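Local structure of hypothetical protein (2OV9) at residues 38-43 with 118-122; 109-113 with 173-177; 126-130 with 165-169; 138-142 with 201-207. The protein probably hydrolyses medium- and long-chain fatty acyl-CoA thioesters to free fatty acid and coenzyme A, as a dimeric hotdog-fold thioesterase of the THEM4/THEM5 family. One frame throughout, in Å; residues are numbered along the deposited sequence.

Interaction 1: residues 38-43 with 118-122; sequences VDALLR and LTIPY
Ile120 reaches across to the helix and lies against one face of the Arg43 guanidinium group. Its CD1 sits over that face near the rim, CG1 comes close to NH1, and CG2 faces NH2. With CG1 set between the backbone N and the carbonyl carbon (chi1 57°), the longer branch is carried to the helix, and its CD1 also packs tightly on Leu42 CB, 3.4 Å away. The guanidinium is also held from its edge by the helix itself: Asp39, one turn back, meets it there, and Arg43 NH1 forms a salt bridge to Asp39 OD2 at 2.7 Å. The other carboxylate oxygen, Asp39 OD1, points to the loop and takes two water hydrogen bonds. One of these waters also accepts from the backbone N of Ile120 at 2.9 Å; the second is bonded to Thr119 OG1 at 2.7 Å. Beside this polar seam, Leu42 CD1 crosses obliquely over the Pro121 ring, 3.7 Å from CG, and Val38 CG1 touches the same CG at 3.9 Å. Pro121 is thus gripped by two residues a helical turn apart. With an alanine at Ile120, the guanidinium would probably lose the cover of this side chain and a gap would open beside Leu42. The contact joins the last part of helix 26-43, in the N-terminal helical part, to the short 3-10 turn that follows strand 112-117 and leads toward helix 131-148. Phe169 packs on Ile120, while Leu98 of the second subunit covers Val38 and Pro121.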
# COMPACT_ATOMS: atom_id res chain seq x y z
N VAL B 38 -0.90 -4.17 -14.00
CA VAL B 38 -0.30 -4.53 -12.71
C VAL B 38 -0.76 -5.90 -12.24
O VAL B 38 0.06 -6.74 -11.89
CB VAL B 38 -0.57 -3.47 -11.62
CG1 VAL B 38 -0.14 -3.98 -10.22
CG2 VAL B 38 0.12 -2.13 -11.98
N ASP B 39 -2.07 -6.15 -12.24
CA ASP B 39 -2.59 -7.48 -11.91
C ASP B 39 -2.00 -8.58 -12.82
O ASP B 39 -1.52 -9.62 -12.33
CB ASP B 39 -4.12 -7.48 -12.02
CG ASP B 39 -4.74 -8.68 -11.35
OD1 ASP B 39 -5.03 -8.63 -10.15
OD2 ASP B 39 -4.92 -9.72 -12.02
N ALA B 40 -2.05 -8.35 -14.14
CA ALA B 40 -1.67 -9.37 -15.14
C ALA B 40 -0.20 -9.77 -15.07
O ALA B 40 0.13 -10.94 -15.27
CB ALA B 40 -2.03 -8.89 -16.56
N LEU B 41 0.66 -8.80 -14.78
CA LEU B 41 2.11 -9.02 -14.64
C LEU B 41 2.42 -10.03 -13.55
O LEU B 41 3.37 -10.79 -13.67
CB LEU B 41 2.83 -7.69 -14.33
CG LEU B 41 3.19 -6.73 -15.48
CD1 LEU B 41 3.65 -5.34 -14.96
CD2 LEU B 41 4.28 -7.33 -16.35
N LEU B 42 1.62 -10.05 -12.49
CA LEU B 42 1.86 -11.00 -11.39
C LEU B 42 1.41 -12.42 -11.72
O LEU B 42 1.81 -13.38 -11.05
CB LEU B 42 1.19 -10.51 -10.10
CG LEU B 42 1.91 -9.35 -9.42
CD1 LEU B 42 0.97 -8.57 -8.52
CD2 LEU B 42 3.13 -9.85 -8.61
N ARG B 43 0.58 -12.55 -12.74
CA ARG B 43 0.05 -13.84 -13.15
C ARG B 43 0.64 -14.35 -14.45
O ARG B 43 0.39 -15.49 -14.82
CB ARG B 43 -1.46 -13.75 -13.36
CG ARG B 43 -2.26 -13.53 -12.12
CD ARG B 43 -3.74 -13.67 -12.44
NE ARG B 43 -4.50 -14.08 -11.26
CZ ARG B 43 -5.00 -13.23 -10.37
NH1 ARG B 43 -4.82 -11.94 -10.53
NH2 ARG B 43 -5.68 -13.68 -9.32
N LEU B 118 -10.34 -7.38 -2.95
CA LEU B 118 -8.92 -7.18 -3.25
C LEU B 118 -8.29 -8.29 -4.06
O LEU B 118 -8.70 -9.45 -3.98
CB LEU B 118 -8.11 -6.92 -1.97
CG LEU B 118 -8.40 -5.65 -1.18
CD1 LEU B 118 -7.78 -5.72 0.22
CD2 LEU B 118 -7.89 -4.39 -1.92
N THR B 119 -7.27 -7.92 -4.81
CA THR B 119 -6.65 -8.73 -5.86
C THR B 119 -5.19 -9.04 -5.58
O THR B 119 -4.61 -8.53 -4.59
CB THR B 119 -6.70 -7.96 -7.17
OG1 THR B 119 -6.22 -6.63 -6.91
CG2 THR B 119 -8.14 -7.87 -7.70
N ILE B 120 -4.56 -9.83 -6.44
CA ILE B 120 -3.25 -10.39 -6.08
C ILE B 120 -2.10 -9.42 -5.81
O ILE B 120 -1.17 -9.79 -5.14
CB ILE B 120 -2.70 -11.54 -6.98
CG1 ILE B 120 -2.60 -11.14 -8.45
CG2 ILE B 120 -3.45 -12.87 -6.73
CD1 ILE B 120 -1.66 -12.10 -9.21
N PRO B 121 -2.13 -8.20 -6.37
CA PRO B 121 -1.04 -7.28 -5.97
C PRO B 121 -1.00 -6.98 -4.48
O PRO B 121 0.07 -6.59 -3.96
CB PRO B 121 -1.38 -6.00 -6.75
CG PRO B 121 -2.04 -6.49 -7.96
CD PRO B 121 -2.95 -7.58 -7.42
N TYR B 122 -2.15 -7.12 -3.82
CA TYR B 122 -2.33 -6.84 -2.37
C TYR B 122 -2.03 -8.04 -1.45
O TYR B 122 -2.21 -7.97 -0.21
CB TYR B 122 -3.76 -6.28 -2.13
CG TYR B 122 -4.02 -5.05 -2.98
CD1 TYR B 122 -3.51 -3.81 -2.61
CD2 TYR B 122 -4.69 -5.14 -4.20
CE1 TYR B 122 -3.72 -2.66 -3.40
CE2 TYR B 122 -4.89 -4.02 -5.02
CZ TYR B 122 -4.40 -2.80 -4.61
OH TYR B 122 -4.61 -1.70 -5.40
O HOH W 1 -6.00 -10.79 -8.78
O HOH W 2 -5.60 -5.85 -9.37

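Interaction 2: residues 109-113 with 173-177; sequences DGSVR and TLTGK
Val112 and Gly176 face each other as an antiparallel hydrogen-bonded pair, each giving its N-H to the other's carbonyl. Val112 N donates to Gly176 O at 2.9 Å, and Gly176 N donates to Val112 O at 3.1 Å. These carbonyls also receive CA-H contacts, from Ser111 CA at Gly176 O and from Thr175 CA at Val112 O. Next along, Arg113 and Thr175 form the non-hydrogen-bonded pair, and there Arg113 CA approaches Leu174 O at 3.3 Å. Outward-facing backbone groups are taken up by the flanking strands: Arg113 pairs with Glu105, and Thr173, Thr175 and Lys177 pair with strand 185-194.

In the turn leading into strand 112-117, Ser111 N donates to Asp109 OD1 at 2.8 Å, from above the carboxylate plane, and so closes an Asx turn. The Ser111 hydroxyl adds a second bond to the same oxygen, OG donating to the syn lone pair of Asp109 OD1 at 2.6 Å; a chi1 of 65° sets that hydroxyl back toward the turn. The extended Lys177 chain runs alongside the turn, and its NZ makes a weak bond to Asp109 O at 3.1 Å. Gly110, at positive phi, lets the chain bend there. On the face of Arg113 and Thr175, Thr173 CG2 rests over the guanidinium, 3.3 Å above its plane. The strand pair is therefore held by backbone bonds, whereas the side-chain polar groups chiefly shape the turn; the weak lysine bond and the nearby Asp109 carboxylate are likely to add a mild electrostatic pull beside this turn.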
# COMPACT_ATOMS: atom_id res chain seq x y z
N ASP B 109 -24.75 8.03 11.48
CA ASP B 109 -24.26 7.86 12.85
C ASP B 109 -22.81 8.33 13.05
O ASP B 109 -22.26 8.22 14.15
CB ASP B 109 -24.42 6.40 13.28
CG ASP B 109 -23.52 5.45 12.49
OD1 ASP B 109 -22.77 5.86 11.58
OD2 ASP B 109 -23.57 4.25 12.79
N GLY B 110 -22.19 8.84 11.99
CA GLY B 110 -20.80 9.30 12.04
C GLY B 110 -19.83 8.29 11.44
O GLY B 110 -18.67 8.61 11.19
N SER B 111 -20.27 7.06 11.23
CA SER B 111 -19.36 6.08 10.65
C SER B 111 -19.18 6.34 9.14
O SER B 111 -20.00 7.04 8.51
CB SER B 111 -19.80 4.63 10.95
OG SER B 111 -21.04 4.31 10.33
N VAL B 112 -18.10 5.79 8.60
CA VAL B 112 -17.77 5.80 7.19
C VAL B 112 -17.67 4.32 6.81
O VAL B 112 -17.21 3.50 7.61
CB VAL B 112 -16.42 6.55 7.01
CG1 VAL B 112 -15.63 6.10 5.81
CG2 VAL B 112 -16.66 8.08 7.00
N ARG B 113 -18.12 3.96 5.61
CA ARG B 113 -18.17 2.56 5.19
C ARG B 113 -17.89 2.38 3.70
O ARG B 113 -18.32 3.20 2.88
CB ARG B 113 -19.57 1.98 5.49
CG ARG B 113 -19.74 0.51 5.12
CD ARG B 113 -21.19 0.06 5.37
NE ARG B 113 -21.56 -1.14 4.61
CZ ARG B 113 -21.70 -2.34 5.17
NH1 ARG B 113 -21.49 -2.48 6.47
NH2 ARG B 113 -22.06 -3.39 4.43
N THR B 173 -15.69 -5.49 4.14
CA THR B 173 -16.31 -4.25 4.56
C THR B 173 -15.35 -3.51 5.43
O THR B 173 -14.95 -4.02 6.48
CB THR B 173 -17.57 -4.52 5.40
OG1 THR B 173 -18.44 -5.39 4.66
CG2 THR B 173 -18.30 -3.19 5.73
N LEU B 174 -15.02 -2.29 5.02
CA LEU B 174 -14.20 -1.38 5.79
C LEU B 174 -15.10 -0.36 6.48
O LEU B 174 -16.00 0.18 5.85
CB LEU B 174 -13.23 -0.64 4.87
CG LEU B 174 -12.43 -1.40 3.80
CD1 LEU B 174 -11.52 -0.44 3.05
CD2 LEU B 174 -11.58 -2.53 4.38
N THR B 175 -14.87 -0.12 7.76
CA THR B 175 -15.65 0.84 8.52
C THR B 175 -14.72 1.62 9.46
O THR B 175 -13.75 1.06 9.96
CB THR B 175 -16.72 0.12 9.37
OG1 THR B 175 -17.52 -0.73 8.52
CG2 THR B 175 -17.63 1.13 10.03
N GLY B 176 -15.03 2.89 9.70
CA GLY B 176 -14.27 3.74 10.64
C GLY B 176 -15.25 4.70 11.31
O GLY B 176 -16.27 5.05 10.73
N LYS B 177 -14.92 5.12 12.52
CA LYS B 177 -15.73 6.11 13.24
C LYS B 177 -14.89 6.84 14.27
O LYS B 177 -14.12 6.23 15.00
CB LYS B 177 -16.94 5.46 13.91
CG LYS B 177 -17.88 6.44 14.59
CD LYS B 177 -19.16 5.76 15.07
CE LYS B 177 -19.97 6.73 15.88
NZ LYS B 177 -21.27 6.14 16.27

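Interaction 3: residues 126-130 with 165-169; sequences PGHVH and PTPLF
Val129 and Gly127 bond to the 165-169 loop on either side of His128, in a single backbone bridge between two connecting segments of the hotdog fold: the run into the central helix 131-148 and the link between strands 154-162 and 171-182. His128 and Pro167 are the paired residues, their CA atoms 4.2 Å apart. Both bridge bonds are nearly straight. Val129 N donates to Thr166 O at 2.8 Å, and Leu168 N to Gly127 O at 3.0 Å. A water accepts from Thr166 N and gives a weak bond to Val129 O; another links that carbonyl, again weakly, to Thr166 OG1.

Apolar packing joins the side chains of Val129 and Leu168. Val129 CG2 meets Leu168 CD2 at 3.7 Å, the two chains at a slant, and lies near Thr166 CG2. Leu118 touches both Val129 and Leu168, and Leu172 of strand 171-182 backs Val129, Thr166 and Pro167. Leu168 CG also rests against the backbone of His128.

Just past this bridge His130 takes the N-cap position of helix 131-148; its ND1 accepts from Gly132 N, and its NE2 is bonded to His140 of the second subunit, which ties this loop to the dimer interface.

The last group is the imidazole of His128, lying alongside Pro165 with CD2 3.5 Å from Pro165 CB. With CG anti to the carbonyl carbon (chi1 -63°), the ring folds back beside its own chain, and ND1 donates to Pro126 O at 2.8 Å, the oxygen only 8° out of the ring plane.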
# COMPACT_ATOMS: atom_id res chain seq x y z
N PRO B 126 -0.39 -16.56 1.10
CA PRO B 126 -1.13 -17.01 -0.10
C PRO B 126 -2.65 -16.91 0.07
O PRO B 126 -3.20 -17.34 1.08
CB PRO B 126 -0.69 -18.47 -0.26
CG PRO B 126 0.70 -18.48 0.29
CD PRO B 126 0.71 -17.50 1.45
N GLY B 127 -3.28 -16.27 -0.91
CA GLY B 127 -4.74 -16.13 -0.96
C GLY B 127 -5.31 -15.08 -0.04
O GLY B 127 -6.53 -14.94 0.03
N HIS B 128 -4.44 -14.34 0.67
CA HIS B 128 -4.88 -13.40 1.68
C HIS B 128 -4.19 -12.04 1.53
O HIS B 128 -3.13 -11.92 0.90
CB HIS B 128 -4.68 -13.97 3.08
CG HIS B 128 -5.52 -15.19 3.33
ND1 HIS B 128 -5.18 -16.43 2.85
CD2 HIS B 128 -6.72 -15.34 3.95
CE1 HIS B 128 -6.12 -17.31 3.18
NE2 HIS B 128 -7.06 -16.67 3.86
N VAL B 129 -4.85 -11.04 2.10
CA VAL B 129 -4.41 -9.66 2.01
C VAL B 129 -3.22 -9.51 2.93
O VAL B 129 -3.24 -9.96 4.08
CB VAL B 129 -5.53 -8.72 2.51
CG1 VAL B 129 -5.03 -7.26 2.57
CG2 VAL B 129 -6.77 -8.84 1.58
N HIS B 130 -2.17 -8.87 2.43
CA HIS B 130 -1.02 -8.52 3.26
C HIS B 130 -1.46 -7.74 4.52
O HIS B 130 -2.19 -6.75 4.42
CB HIS B 130 -0.06 -7.69 2.42
CG HIS B 130 1.31 -7.58 2.99
ND1 HIS B 130 1.57 -6.93 4.18
CD2 HIS B 130 2.51 -8.01 2.53
CE1 HIS B 130 2.87 -6.97 4.43
NE2 HIS B 130 3.46 -7.61 3.44
N PRO B 165 -7.74 -14.51 9.34
CA PRO B 165 -7.25 -14.31 7.97
C PRO B 165 -8.17 -13.40 7.13
O PRO B 165 -9.40 -13.48 7.23
CB PRO B 165 -7.28 -15.73 7.39
CG PRO B 165 -6.92 -16.60 8.60
CD PRO B 165 -7.61 -15.93 9.77
N THR B 166 -7.56 -12.54 6.33
CA THR B 166 -8.31 -11.59 5.52
C THR B 166 -8.18 -12.02 4.06
O THR B 166 -7.12 -11.87 3.47
CB THR B 166 -7.73 -10.18 5.68
OG1 THR B 166 -7.59 -9.86 7.07
CG2 THR B 166 -8.67 -9.17 5.03
N PRO B 167 -9.23 -12.57 3.47
CA PRO B 167 -9.03 -13.15 2.14
C PRO B 167 -9.03 -12.17 0.99
O PRO B 167 -9.70 -11.16 1.03
CB PRO B 167 -10.24 -14.09 1.97
CG PRO B 167 -11.30 -13.48 2.89
CD PRO B 167 -10.60 -12.78 3.99
N LEU B 168 -8.29 -12.52 -0.05
CA LEU B 168 -8.39 -11.87 -1.35
C LEU B 168 -9.64 -12.41 -2.04
O LEU B 168 -10.19 -13.45 -1.64
CB LEU B 168 -7.15 -12.21 -2.19
CG LEU B 168 -5.77 -11.75 -1.70
CD1 LEU B 168 -4.70 -12.35 -2.57
CD2 LEU B 168 -5.72 -10.21 -1.71
N PHE B 169 -10.07 -11.72 -3.10
CA PHE B 169 -11.12 -12.19 -4.02
C PHE B 169 -12.54 -12.25 -3.45
O PHE B 169 -13.41 -12.92 -4.02
CB PHE B 169 -10.76 -13.55 -4.64
CG PHE B 169 -9.29 -13.73 -4.93
CD1 PHE B 169 -8.60 -12.80 -5.73
CD2 PHE B 169 -8.60 -14.81 -4.42
CE1 PHE B 169 -7.23 -12.96 -5.98
CE2 PHE B 169 -7.22 -15.00 -4.68
CZ PHE B 169 -6.54 -14.06 -5.47
O HOH W 3 -4.76 -8.55 6.81
O HOH W 4 -4.65 -12.23 6.04

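Interaction 4: residues 138-142 with 201-207; sequences LDHVL and VSVEGLF
Leu138 and Leu142, one turn apart on the helix, straddle Val203 of the strand in a wholly apolar contact, with no hydrogen bond between the segments. Val203 CG1 is the shared atom: it lies 3.7 Å from Leu138 CB and 3.8 Å from Leu142 CD1. Placed between the backbone N and the carbonyl carbon (chi1 65°), that methyl stands up from the strand between the two leucines. The two meetings differ, because Leu138 and Val203 slide past each other in opposite directions whereas Leu142 and Val203 come tip to tip. Farther along Leu138, CD1 crosses Val201 and reaches its CG1 at 3.6 Å. With an alanine at Leu138, Val201 CG1 would lose its methyl partner and a gap would probably open between helix and strand.

This is the central helix of the hotdog fold lying on the antiparallel sheet that wraps it; the axes of segments 138-142 and 201-207 come within 9.3 Å, at an angle of 51°. Ile192 and Thr188 of strand 185-194 touch Leu138 and Leu142, so the leucines sit across two neighbouring strands. Leu158 of strand 154-162, on the other flank, packs on Val203.

Aliphatic-aromatic and backbone packing complete the contact. Between Val203 and Phe207 comes Gly205, which, with no side chain, leaves room for Leu142 CD1 close to the strand backbone, 3.7 Å from the Gly205 N. The Phe207 ring approaches Leu142 obliquely, its CZ 3.7 Å from Leu142 CB.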
# COMPACT_ATOMS: atom_id res chain seq x y z
N LEU B 138 -7.02 0.66 6.60
CA LEU B 138 -7.66 1.09 7.87
C LEU B 138 -7.16 2.48 8.29
O LEU B 138 -7.94 3.32 8.72
CB LEU B 138 -7.46 0.05 9.00
CG LEU B 138 -8.43 -1.15 8.90
CD1 LEU B 138 -8.02 -2.25 9.84
CD2 LEU B 138 -9.84 -0.73 9.21
N ASP B 139 -5.86 2.71 8.17
CA ASP B 139 -5.33 4.04 8.45
C ASP B 139 -6.12 5.11 7.67
O ASP B 139 -6.65 6.07 8.26
CB ASP B 139 -3.84 4.10 8.10
CG ASP B 139 -3.25 5.47 8.33
OD1 ASP B 139 -2.94 5.79 9.48
OD2 ASP B 139 -3.10 6.23 7.37
N HIS B 140 -6.20 4.94 6.35
CA HIS B 140 -6.93 5.87 5.51
C HIS B 140 -8.40 6.04 5.88
O HIS B 140 -8.91 7.16 5.94
CB HIS B 140 -6.87 5.49 4.03
CG HIS B 140 -7.27 6.62 3.14
ND1 HIS B 140 -6.43 7.68 2.88
CD2 HIS B 140 -8.45 6.91 2.55
CE1 HIS B 140 -7.06 8.56 2.12
NE2 HIS B 140 -8.28 8.11 1.90
N VAL B 141 -9.10 4.92 6.07
CA VAL B 141 -10.49 4.99 6.53
C VAL B 141 -10.68 5.83 7.79
O VAL B 141 -11.66 6.57 7.89
CB VAL B 141 -11.09 3.58 6.72
CG1 VAL B 141 -12.52 3.68 7.21
CG2 VAL B 141 -11.08 2.87 5.39
N LEU B 142 -9.76 5.69 8.76
CA LEU B 142 -9.82 6.52 9.99
C LEU B 142 -9.70 8.00 9.65
O LEU B 142 -10.39 8.83 10.24
CB LEU B 142 -8.72 6.13 11.02
CG LEU B 142 -8.73 4.69 11.56
CD1 LEU B 142 -7.72 4.57 12.68
CD2 LEU B 142 -10.12 4.33 12.03
N VAL B 201 -9.60 -7.67 10.84
CA VAL B 201 -8.62 -6.73 11.38
C VAL B 201 -9.36 -5.59 12.05
O VAL B 201 -10.42 -5.16 11.58
CB VAL B 201 -7.74 -6.11 10.28
CG1 VAL B 201 -6.52 -5.33 10.90
CG2 VAL B 201 -7.22 -7.20 9.37
N SER B 202 -8.81 -5.06 13.14
CA SER B 202 -9.41 -3.91 13.76
C SER B 202 -8.28 -2.93 14.06
O SER B 202 -7.13 -3.31 14.09
CB SER B 202 -10.16 -4.32 15.04
OG SER B 202 -9.29 -4.84 16.05
N VAL B 203 -8.64 -1.68 14.26
CA VAL B 203 -7.66 -0.64 14.54
C VAL B 203 -8.22 0.39 15.50
O VAL B 203 -9.44 0.62 15.55
CB VAL B 203 -7.18 0.05 13.24
CG1 VAL B 203 -8.34 0.81 12.56
CG2 VAL B 203 -5.99 1.00 13.53
N GLU B 204 -7.31 0.92 16.32
CA GLU B 204 -7.52 2.14 17.11
C GLU B 204 -6.42 3.14 16.72
O GLU B 204 -5.22 2.81 16.86
CB GLU B 204 -7.38 1.84 18.61
CG GLU B 204 -8.56 1.15 19.29
CD GLU B 204 -8.31 0.82 20.77
OE1 GLU B 204 -7.44 1.46 21.42
OE2 GLU B 204 -9.00 -0.09 21.30
N GLY B 205 -6.81 4.33 16.28
CA GLY B 205 -5.83 5.39 15.97
C GLY B 205 -6.01 6.62 16.84
O GLY B 205 -7.13 6.96 17.26
N LEU B 206 -4.90 7.29 17.11
CA LEU B 206 -4.87 8.51 17.87
C LEU B 206 -4.39 9.60 16.94
O LEU B 206 -3.43 9.41 16.18
CB LEU B 206 -3.94 8.39 19.08
CG LEU B 206 -4.27 7.29 20.11
CD1 LEU B 206 -3.16 7.17 21.15
CD2 LEU B 206 -5.63 7.53 20.79
N PHE B 207 -5.07 10.74 16.99
CA PHE B 207 -4.79 11.84 16.08
C PHE B 207 -4.66 13.13 16.88
O PHE B 207 -5.09 13.20 18.03
CB PHE B 207 -5.89 11.95 15.02
CG PHE B 207 -6.01 10.74 14.13
CD1 PHE B 207 -5.41 10.71 12.88
CD2 PHE B 207 -6.74 9.62 14.54
CE1 PHE B 207 -5.51 9.60 12.05
CE2 PHE B 207 -6.85 8.48 13.72
CZ PHE B 207 -6.25 8.47 12.47

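How the interactions relate
Interaction 4 is the buried core contact, helix 131-148 against strand 199-208, and it is purely apolar. Interaction 2 belongs to the same sheet, inside its strand order, and is partly exposed at its turn; backbone bonds pair strands 112-117 and 171-182 there, and the two contacts meet through Val141, which packs on Gly176 and Val112. Interactions 1 and 3 lie about 12 Å apart between centres: interaction 1 sets a helix on a loop, and interaction 3 joins two loops. They touch where Ile120 packs on Phe169 and where Tyr122 O and His130 N probably hydrogen-bond. Water mediates in both, but interaction 1 includes a salt bridge within its helix. Interactions 1, 3 and 4 all reach the second subunit; interaction 2 does not.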